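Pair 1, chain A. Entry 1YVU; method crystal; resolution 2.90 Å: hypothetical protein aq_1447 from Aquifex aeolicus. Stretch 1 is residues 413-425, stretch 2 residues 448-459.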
# COMPACT_ATOMS: atom_id res chain seq x y z
N LYS A 413 -9.30 11.08 28.13
CA LYS A 413 -10.44 11.45 27.31
C LYS A 413 -11.40 10.41 26.81
O LYS A 413 -12.14 10.65 25.86
CB LYS A 413 -9.97 12.30 26.15
CG LYS A 413 -10.91 13.44 25.82
CD LYS A 413 -10.26 14.33 24.86
CE LYS A 413 -8.95 14.88 25.40
NZ LYS A 413 -7.95 15.00 24.30
N ILE A 414 -11.42 9.25 27.45
CA ILE A 414 -12.37 8.24 27.00
C ILE A 414 -13.74 8.54 27.59
O ILE A 414 -14.75 8.15 27.01
CB ILE A 414 -11.92 6.77 27.21
CG1 ILE A 414 -10.40 6.64 27.01
CG2 ILE A 414 -12.64 5.87 26.16
CD1 ILE A 414 -9.84 5.20 26.81
N LYS A 415 -13.73 9.38 28.64
CA LYS A 415 -14.89 9.88 29.41
C LYS A 415 -16.31 9.36 29.13
O LYS A 415 -17.01 8.98 30.08
CB LYS A 415 -14.86 11.41 29.47
CG LYS A 415 -13.72 11.92 30.32
CD LYS A 415 -13.61 13.42 30.33
CE LYS A 415 -12.42 13.83 31.17
NZ LYS A 415 -12.25 15.31 31.22
N ASP A 416 -16.69 9.38 27.85
CA ASP A 416 -17.96 8.92 27.24
C ASP A 416 -18.25 9.80 26.03
O ASP A 416 -19.35 9.75 25.46
CB ASP A 416 -19.16 8.97 28.20
CG ASP A 416 -20.15 7.84 27.97
OD1 ASP A 416 -20.11 7.17 26.91
OD2 ASP A 416 -20.98 7.61 28.87
N VAL A 417 -17.25 10.56 25.61
CA VAL A 417 -17.39 11.47 24.48
C VAL A 417 -17.79 10.88 23.15
O VAL A 417 -17.37 9.77 22.80
CB VAL A 417 -16.17 12.37 24.28
CG1 VAL A 417 -16.38 13.63 24.99
CG2 VAL A 417 -14.89 11.69 24.77
N ASP A 418 -18.65 11.61 22.47
CA ASP A 418 -19.17 11.27 21.15
C ASP A 418 -18.27 11.85 20.07
O ASP A 418 -18.15 11.29 18.97
CB ASP A 418 -20.58 11.81 20.98
CG ASP A 418 -21.62 11.06 21.82
OD1 ASP A 418 -21.40 9.89 22.20
OD2 ASP A 418 -22.67 11.67 22.09
N LEU A 419 -17.65 13.00 20.38
CA LEU A 419 -16.70 13.72 19.50
C LEU A 419 -15.68 14.46 20.36
O LEU A 419 -15.84 14.60 21.58
CB LEU A 419 -17.44 14.72 18.59
CG LEU A 419 -16.64 15.59 17.60
CD1 LEU A 419 -15.90 14.77 16.55
CD2 LEU A 419 -17.59 16.51 16.92
N VAL A 420 -14.58 14.87 19.74
CA VAL A 420 -13.53 15.61 20.44
C VAL A 420 -13.08 16.69 19.47
O VAL A 420 -12.63 16.38 18.36
CB VAL A 420 -12.32 14.67 20.80
CG1 VAL A 420 -11.14 15.46 21.35
CG2 VAL A 420 -12.70 13.62 21.83
N ILE A 421 -13.20 17.96 19.86
CA ILE A 421 -12.75 18.99 18.93
C ILE A 421 -11.45 19.59 19.43
O ILE A 421 -11.39 20.12 20.53
CB ILE A 421 -13.82 20.08 18.69
CG1 ILE A 421 -15.16 19.42 18.27
CG2 ILE A 421 -13.34 21.05 17.61
CD1 ILE A 421 -16.29 20.39 17.87
N VAL A 422 -10.41 19.51 18.60
CA VAL A 422 -9.09 20.04 18.95
C VAL A 422 -8.64 21.19 18.06
O VAL A 422 -8.55 21.05 16.84
CB VAL A 422 -7.97 18.93 18.90
CG1 VAL A 422 -6.61 19.48 19.43
CG2 VAL A 422 -8.40 17.68 19.68
N PHE A 423 -8.27 22.30 18.71
CA PHE A 423 -7.75 23.48 18.02
C PHE A 423 -6.24 23.52 18.25
O PHE A 423 -5.79 23.76 19.38
CB PHE A 423 -8.37 24.76 18.57
CG PHE A 423 -9.83 24.91 18.35
CD1 PHE A 423 -10.73 24.64 19.41
CD2 PHE A 423 -10.33 25.41 17.14
CE1 PHE A 423 -12.13 24.89 19.27
CE2 PHE A 423 -11.73 25.66 16.97
CZ PHE A 423 -12.63 25.40 18.05
N LEU A 424 -5.45 23.27 17.20
CA LEU A 424 -3.99 23.29 17.32
C LEU A 424 -3.37 24.58 16.82
O LEU A 424 -3.88 25.15 15.85
CB LEU A 424 -3.35 22.13 16.55
CG LEU A 424 -3.64 20.68 16.91
CD1 LEU A 424 -2.88 19.87 15.90
CD2 LEU A 424 -3.18 20.32 18.32
N GLU A 425 -2.27 25.03 17.44
CA GLU A 425 -1.60 26.25 17.02
C GLU A 425 -0.69 26.03 15.82
O GLU A 425 0.08 25.08 15.82
CB GLU A 425 -0.79 26.86 18.17
CG GLU A 425 -0.32 28.32 17.91
CD GLU A 425 -1.44 29.37 17.85
OE1 GLU A 425 -2.46 29.24 18.56
OE2 GLU A 425 -1.29 30.34 17.09
N LYS A 448 -7.32 5.18 18.57
CA LYS A 448 -7.11 4.00 19.44
C LYS A 448 -8.26 3.83 20.43
O LYS A 448 -8.71 2.71 20.67
CB LYS A 448 -5.79 4.10 20.22
CG LYS A 448 -4.54 4.06 19.36
CD LYS A 448 -3.26 4.02 20.18
CE LYS A 448 -2.04 4.43 19.35
NZ LYS A 448 -0.74 4.30 20.11
N LYS A 449 -8.71 4.96 20.97
CA LYS A 449 -9.80 4.99 21.95
C LYS A 449 -11.14 4.94 21.26
O LYS A 449 -12.19 4.79 21.91
CB LYS A 449 -9.71 6.25 22.78
CG LYS A 449 -8.47 6.28 23.58
CD LYS A 449 -8.13 7.68 23.96
CE LYS A 449 -6.93 7.69 24.87
NZ LYS A 449 -7.35 7.45 26.28
N MSE A 450 -11.09 5.05 19.93
CA MSE A 450 -12.24 4.98 19.03
C MSE A 450 -13.22 6.11 19.12
O MSE A 450 -14.35 5.99 18.66
CB MSE A 450 -12.92 3.61 19.12
CG MSE A 450 -11.96 2.48 18.73
SE MSE A 450 -12.53 0.69 19.12
CE MSE A 450 -12.57 0.81 21.11
N ILE A 451 -12.74 7.22 19.66
CA ILE A 451 -13.53 8.43 19.82
C ILE A 451 -13.27 9.32 18.60
O ILE A 451 -12.13 9.71 18.33
CB ILE A 451 -13.11 9.25 21.09
CG1 ILE A 451 -13.11 8.37 22.34
CG2 ILE A 451 -14.11 10.35 21.37
CD1 ILE A 451 -12.09 8.81 23.33
N PRO A 452 -14.33 9.62 17.82
CA PRO A 452 -14.25 10.47 16.63
C PRO A 452 -13.52 11.76 17.00
O PRO A 452 -13.69 12.27 18.12
CB PRO A 452 -15.72 10.78 16.35
CG PRO A 452 -16.39 9.62 16.77
CD PRO A 452 -15.71 9.15 18.01
N SER A 453 -12.71 12.28 16.08
CA SER A 453 -11.95 13.49 16.37
C SER A 453 -11.88 14.46 15.24
O SER A 453 -11.61 14.05 14.12
CB SER A 453 -10.52 13.13 16.79
OG SER A 453 -10.00 12.08 15.98
N GLN A 454 -12.09 15.74 15.55
CA GLN A 454 -12.01 16.81 14.56
C GLN A 454 -10.89 17.76 14.98
O GLN A 454 -11.07 18.54 15.90
CB GLN A 454 -13.34 17.57 14.44
CG GLN A 454 -13.40 18.59 13.29
CD GLN A 454 -13.51 17.94 11.91
OE1 GLN A 454 -14.54 17.34 11.59
NE2 GLN A 454 -12.46 18.06 11.09
N VAL A 455 -9.76 17.68 14.28
CA VAL A 455 -8.56 18.46 14.55
C VAL A 455 -8.50 19.75 13.71
O VAL A 455 -7.98 19.77 12.60
CB VAL A 455 -7.28 17.57 14.32
CG1 VAL A 455 -6.01 18.39 14.49
CG2 VAL A 455 -7.27 16.31 15.29
N ILE A 456 -9.02 20.84 14.25
CA ILE A 456 -9.03 22.12 13.54
C ILE A 456 -7.69 22.82 13.78
O ILE A 456 -7.29 22.98 14.93
CB ILE A 456 -10.18 23.01 14.05
CG1 ILE A 456 -11.49 22.21 14.03
CG2 ILE A 456 -10.27 24.31 13.23
CD1 ILE A 456 -12.72 22.95 14.53
N LEU A 457 -6.96 23.15 12.69
CA LEU A 457 -5.66 23.86 12.77
C LEU A 457 -5.92 25.36 12.85
O LEU A 457 -6.85 25.85 12.22
CB LEU A 457 -4.78 23.55 11.55
CG LEU A 457 -4.09 22.18 11.43
CD1 LEU A 457 -3.23 22.12 10.18
CD2 LEU A 457 -3.20 21.94 12.64
N ASN A 458 -5.11 26.08 13.63
CA ASN A 458 -5.27 27.53 13.78
C ASN A 458 -4.88 28.25 12.51
O ASN A 458 -5.37 29.34 12.21
CB ASN A 458 -4.44 28.06 14.94
CG ASN A 458 -5.21 28.10 16.23
OD1 ASN A 458 -5.94 29.07 16.49
ND2 ASN A 458 -5.08 27.07 17.05
N ARG A 459 -4.01 27.58 11.75
CA ARG A 459 -3.50 28.06 10.48
C ARG A 459 -4.61 28.14 9.42
O ARG A 459 -4.65 29.07 8.62
CB ARG A 459 -2.41 27.12 10.02
CG ARG A 459 -1.24 27.80 9.35
CD ARG A 459 -0.25 26.73 8.95
NE ARG A 459 0.80 27.22 8.06
CZ ARG A 459 1.34 26.49 7.08
NH1 ARG A 459 0.92 25.25 6.86
NH2 ARG A 459 2.33 26.99 6.35

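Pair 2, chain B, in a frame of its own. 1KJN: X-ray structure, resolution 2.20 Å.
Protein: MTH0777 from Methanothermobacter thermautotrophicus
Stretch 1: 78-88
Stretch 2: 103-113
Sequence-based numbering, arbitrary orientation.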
# COMPACT_ATOMS: atom_id res chain seq x y z
N ASP B 78 1.48 -25.42 12.75
CA ASP B 78 2.48 -24.36 12.57
C ASP B 78 1.95 -22.95 12.85
O ASP B 78 2.73 -22.00 12.97
CB ASP B 78 3.08 -24.40 11.16
CG ASP B 78 3.95 -25.63 10.90
OD1 ASP B 78 4.34 -26.35 11.84
OD2 ASP B 78 4.27 -25.86 9.72
N TYR B 79 0.62 -22.81 12.91
CA TYR B 79 0.00 -21.51 13.16
C TYR B 79 -1.29 -21.65 13.97
O TYR B 79 -2.03 -22.60 13.79
CB TYR B 79 -0.30 -20.79 11.84
CG TYR B 79 0.93 -20.43 11.03
CD1 TYR B 79 1.60 -19.23 11.24
CD2 TYR B 79 1.45 -21.30 10.08
CE1 TYR B 79 2.74 -18.90 10.55
CE2 TYR B 79 2.61 -20.98 9.36
CZ TYR B 79 3.24 -19.77 9.61
OH TYR B 79 4.38 -19.43 8.92
N GLU B 80 -1.54 -20.67 14.83
CA GLU B 80 -2.73 -20.65 15.68
C GLU B 80 -3.86 -19.82 15.07
O GLU B 80 -5.00 -19.85 15.54
CB GLU B 80 -2.36 -20.10 17.07
CG GLU B 80 -1.53 -21.05 17.95
CD GLU B 80 -0.18 -21.44 17.35
OE1 GLU B 80 0.66 -20.55 17.11
OE2 GLU B 80 0.05 -22.65 17.11
N PHE B 81 -3.54 -19.06 14.02
CA PHE B 81 -4.54 -18.23 13.36
C PHE B 81 -4.21 -18.10 11.87
O PHE B 81 -3.06 -17.98 11.50
CB PHE B 81 -4.59 -16.84 14.01
CG PHE B 81 -5.68 -15.96 13.46
CD1 PHE B 81 -5.37 -14.77 12.79
CD2 PHE B 81 -7.02 -16.31 13.62
CE1 PHE B 81 -6.40 -13.96 12.26
CE2 PHE B 81 -8.06 -15.51 13.11
CZ PHE B 81 -7.75 -14.33 12.43
N LEU B 82 -5.24 -18.09 11.03
CA LEU B 82 -5.07 -17.96 9.59
C LEU B 82 -5.99 -16.87 9.03
O LEU B 82 -7.20 -16.90 9.23
CB LEU B 82 -5.37 -19.31 8.90
CG LEU B 82 -5.45 -19.39 7.37
CD1 LEU B 82 -4.13 -18.92 6.72
CD2 LEU B 82 -5.78 -20.81 6.96
N ALA B 83 -5.40 -15.93 8.31
CA ALA B 83 -6.17 -14.85 7.71
C ALA B 83 -5.87 -14.79 6.22
O ALA B 83 -4.70 -14.83 5.81
CB ALA B 83 -5.85 -13.53 8.38
N GLY B 84 -6.93 -14.76 5.43
CA GLY B 84 -6.79 -14.71 3.99
C GLY B 84 -7.64 -13.63 3.33
O GLY B 84 -8.84 -13.53 3.58
N PHE B 85 -6.98 -12.79 2.53
CA PHE B 85 -7.64 -11.73 1.77
C PHE B 85 -8.13 -12.39 0.51
O PHE B 85 -7.39 -13.13 -0.14
CB PHE B 85 -6.65 -10.59 1.45
CG PHE B 85 -6.41 -9.68 2.61
CD1 PHE B 85 -5.51 -10.04 3.61
CD2 PHE B 85 -7.11 -8.48 2.72
CE1 PHE B 85 -5.31 -9.21 4.70
CE2 PHE B 85 -6.92 -7.65 3.81
CZ PHE B 85 -6.01 -8.01 4.81
N VAL B 86 -9.38 -12.13 0.17
CA VAL B 86 -9.99 -12.79 -0.98
C VAL B 86 -10.67 -11.85 -1.99
O VAL B 86 -11.83 -11.49 -1.82
CB VAL B 86 -11.01 -13.85 -0.49
CG1 VAL B 86 -11.44 -14.74 -1.64
CG2 VAL B 86 -10.41 -14.68 0.64
N PRO B 87 -9.91 -11.38 -2.97
CA PRO B 87 -10.43 -10.48 -4.02
C PRO B 87 -11.01 -11.29 -5.18
O PRO B 87 -11.64 -10.73 -6.08
CB PRO B 87 -9.18 -9.74 -4.52
CG PRO B 87 -8.11 -10.04 -3.53
CD PRO B 87 -8.43 -11.38 -2.96
N ASN B 88 -10.79 -12.61 -5.18
CA ASN B 88 -11.29 -13.42 -6.28
C ASN B 88 -11.19 -14.93 -6.06
O ASN B 88 -10.65 -15.38 -5.05
CB ASN B 88 -10.52 -13.06 -7.56
CG ASN B 88 -9.02 -13.21 -7.40
OD1 ASN B 88 -8.54 -14.02 -6.60
ND2 ASN B 88 -8.26 -12.43 -8.16
N ASN B 103 -6.07 -26.27 9.81
CA ASN B 103 -7.20 -26.66 10.68
C ASN B 103 -7.24 -25.81 11.96
O ASN B 103 -7.33 -26.34 13.07
CB ASN B 103 -7.05 -28.16 11.02
CG ASN B 103 -8.22 -28.71 11.85
OD1 ASN B 103 -9.37 -28.36 11.63
ND2 ASN B 103 -7.90 -29.60 12.79
N THR B 104 -7.20 -24.49 11.81
CA THR B 104 -7.20 -23.60 12.96
C THR B 104 -8.21 -22.46 12.80
O THR B 104 -9.02 -22.48 11.87
CB THR B 104 -5.80 -23.01 13.17
OG1 THR B 104 -5.75 -22.34 14.43
CG2 THR B 104 -5.46 -22.02 12.05
N GLU B 105 -8.20 -21.51 13.73
CA GLU B 105 -9.11 -20.37 13.65
C GLU B 105 -8.75 -19.63 12.36
O GLU B 105 -7.61 -19.23 12.16
CB GLU B 105 -8.97 -19.44 14.86
CG GLU B 105 -9.98 -18.31 14.84
CD GLU B 105 -9.99 -17.48 16.12
OE1 GLU B 105 -8.96 -16.86 16.46
OE2 GLU B 105 -11.04 -17.43 16.79
N THR B 106 -9.74 -19.47 11.49
CA THR B 106 -9.52 -18.86 10.19
C THR B 106 -10.42 -17.65 9.89
O THR B 106 -11.59 -17.63 10.26
CB THR B 106 -9.73 -19.92 9.10
OG1 THR B 106 -8.88 -21.05 9.37
CG2 THR B 106 -9.44 -19.36 7.72
N LEU B 107 -9.87 -16.70 9.13
CA LEU B 107 -10.59 -15.50 8.77
C LEU B 107 -10.45 -15.16 7.31
O LEU B 107 -9.34 -15.08 6.77
CB LEU B 107 -10.10 -14.31 9.61
CG LEU B 107 -10.65 -12.94 9.20
CD1 LEU B 107 -12.16 -12.90 9.40
CD2 LEU B 107 -9.97 -11.82 9.98
N ALA B 108 -11.59 -14.95 6.66
CA ALA B 108 -11.62 -14.58 5.26
C ALA B 108 -12.03 -13.13 5.18
O ALA B 108 -13.02 -12.74 5.80
CB ALA B 108 -12.59 -15.42 4.51
N ILE B 109 -11.26 -12.33 4.44
CA ILE B 109 -11.56 -10.91 4.25
C ILE B 109 -11.84 -10.78 2.74
O ILE B 109 -10.93 -10.82 1.90
CB ILE B 109 -10.38 -10.03 4.72
CG1 ILE B 109 -10.26 -10.13 6.25
CG2 ILE B 109 -10.57 -8.56 4.28
CD1 ILE B 109 -9.02 -9.48 6.84
N ILE B 110 -13.13 -10.75 2.43
CA ILE B 110 -13.63 -10.69 1.07
C ILE B 110 -13.98 -9.29 0.61
O ILE B 110 -14.71 -8.58 1.29
CB ILE B 110 -14.85 -11.62 0.94
CG1 ILE B 110 -14.43 -13.04 1.33
CG2 ILE B 110 -15.45 -11.52 -0.47
CD1 ILE B 110 -15.56 -14.06 1.34
N PHE B 111 -13.48 -8.92 -0.56
CA PHE B 111 -13.74 -7.59 -1.09
C PHE B 111 -13.74 -7.48 -2.60
O PHE B 111 -12.97 -8.14 -3.29
CB PHE B 111 -12.76 -6.58 -0.49
CG PHE B 111 -11.33 -6.83 -0.85
CD1 PHE B 111 -10.61 -7.86 -0.24
CD2 PHE B 111 -10.70 -6.07 -1.83
CE1 PHE B 111 -9.28 -8.12 -0.59
CE2 PHE B 111 -9.38 -6.32 -2.20
CZ PHE B 111 -8.67 -7.35 -1.57
N ASP B 112 -14.63 -6.62 -3.08
CA ASP B 112 -14.80 -6.31 -4.49
C ASP B 112 -15.87 -5.22 -4.51
O ASP B 112 -16.67 -5.12 -3.57
CB ASP B 112 -15.27 -7.55 -5.26
CG ASP B 112 -15.23 -7.35 -6.76
OD1 ASP B 112 -14.23 -7.76 -7.39
OD2 ASP B 112 -16.18 -6.78 -7.32
N ARG B 113 -15.89 -4.38 -5.54
CA ARG B 113 -16.91 -3.33 -5.61
C ARG B 113 -18.27 -3.85 -6.04
O ARG B 113 -19.30 -3.25 -5.74
CB ARG B 113 -16.45 -2.19 -6.51
CG ARG B 113 -15.45 -1.27 -5.84
CD ARG B 113 -16.05 -0.57 -4.61
NE ARG B 113 -17.04 0.43 -4.98
CZ ARG B 113 -17.69 1.22 -4.13
NH1 ARG B 113 -17.47 1.13 -2.82
NH2 ARG B 113 -18.56 2.11 -4.59
O HOH W 1 -6.31 -18.01 17.34
O HOH W 2 -13.19 -10.68 -8.35

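Both pairs place two neighbouring parallel strands side by side. The strand axes approach to 4.6 Å in each, at 20° in pair 1 and 13° in pair 2. Fourteen central residues superpose with an RMSD of 0.5 Å.

The hydrogen-bond ladder is shared. In pair 1, V422(A) N donates to Q454(A) O at 2.9 Å, and Q454(A) N donates to V420(A) O at 2.9 Å. In pair 2, G84(B) N donates to L107(B) O at 2.8 Å, and L107(B) N donates to L82(B) O at 2.7 Å. One rung differs in quality: I456(A) N to V422(A) O is short at 2.6 Å but bent and weak, whereas I109(B) N to G84(B) O is 2.8 Å and nearly straight.

On one face, F423(A) matches F85(B) and I456(A) matches I109(B). Both positions keep the same residue types, and the side-chain centres nearly coincide. F423(A) CE2 lies 3.8 Å from I456(A) CD1. F85(B) CE2 lies 3.8 Å from I109(B) CG2, and I109(B) CD1 sits over the ring face, 4.2 Å from the centroid of F85(B). On the same face I421(A) matches A83(B). I421(A) CG2 reaches I456(A) CD1 at 3.7 Å; the short A83(B) has its CB 4.5 Å from L107(B) CB. L107(B) replaces Q454(A), and F81(B) replaces L419(A). F81(B) CZ packs on L107(B) CB at 3.7 Å, while L419(A) CD1 meets P452(A) CB at 4.0 Å.

On the other face, V422(A) matches G84(B), which has no side chain, and V455(A) matches A108(B). This face is therefore leaner in the middle of pair 2. L424(A) matches V86(B), and L457(A) matches I110(B). L424(A) CD1 touches V455(A) CG1 at 3.7 Å and L457(A) CD2 at 3.9 Å. The shorter V86(B) still makes contact, with CB 4.0 Å from I110(B) CG1.

The ends diverge more. I451(A) matches T104(B), and both point toward the other strand. I451(A) CG2 packs against V420(A) CG2 at 3.6 Å. T104(B) brings a hydroxyl instead, with OG1 2.8 Å from E80(B) O. At the far end N458(A) and F111(B) fall 2.0 Å apart at CA. N458(A) donates to L424(A) O from both N, at 2.7 Å, and ND2, at 2.6 Å. F111(B) N makes one weak bond to V86(B) O at 3.3 Å, and its ring packs on proline, with CZ 3.4 Å from P87(B) CG.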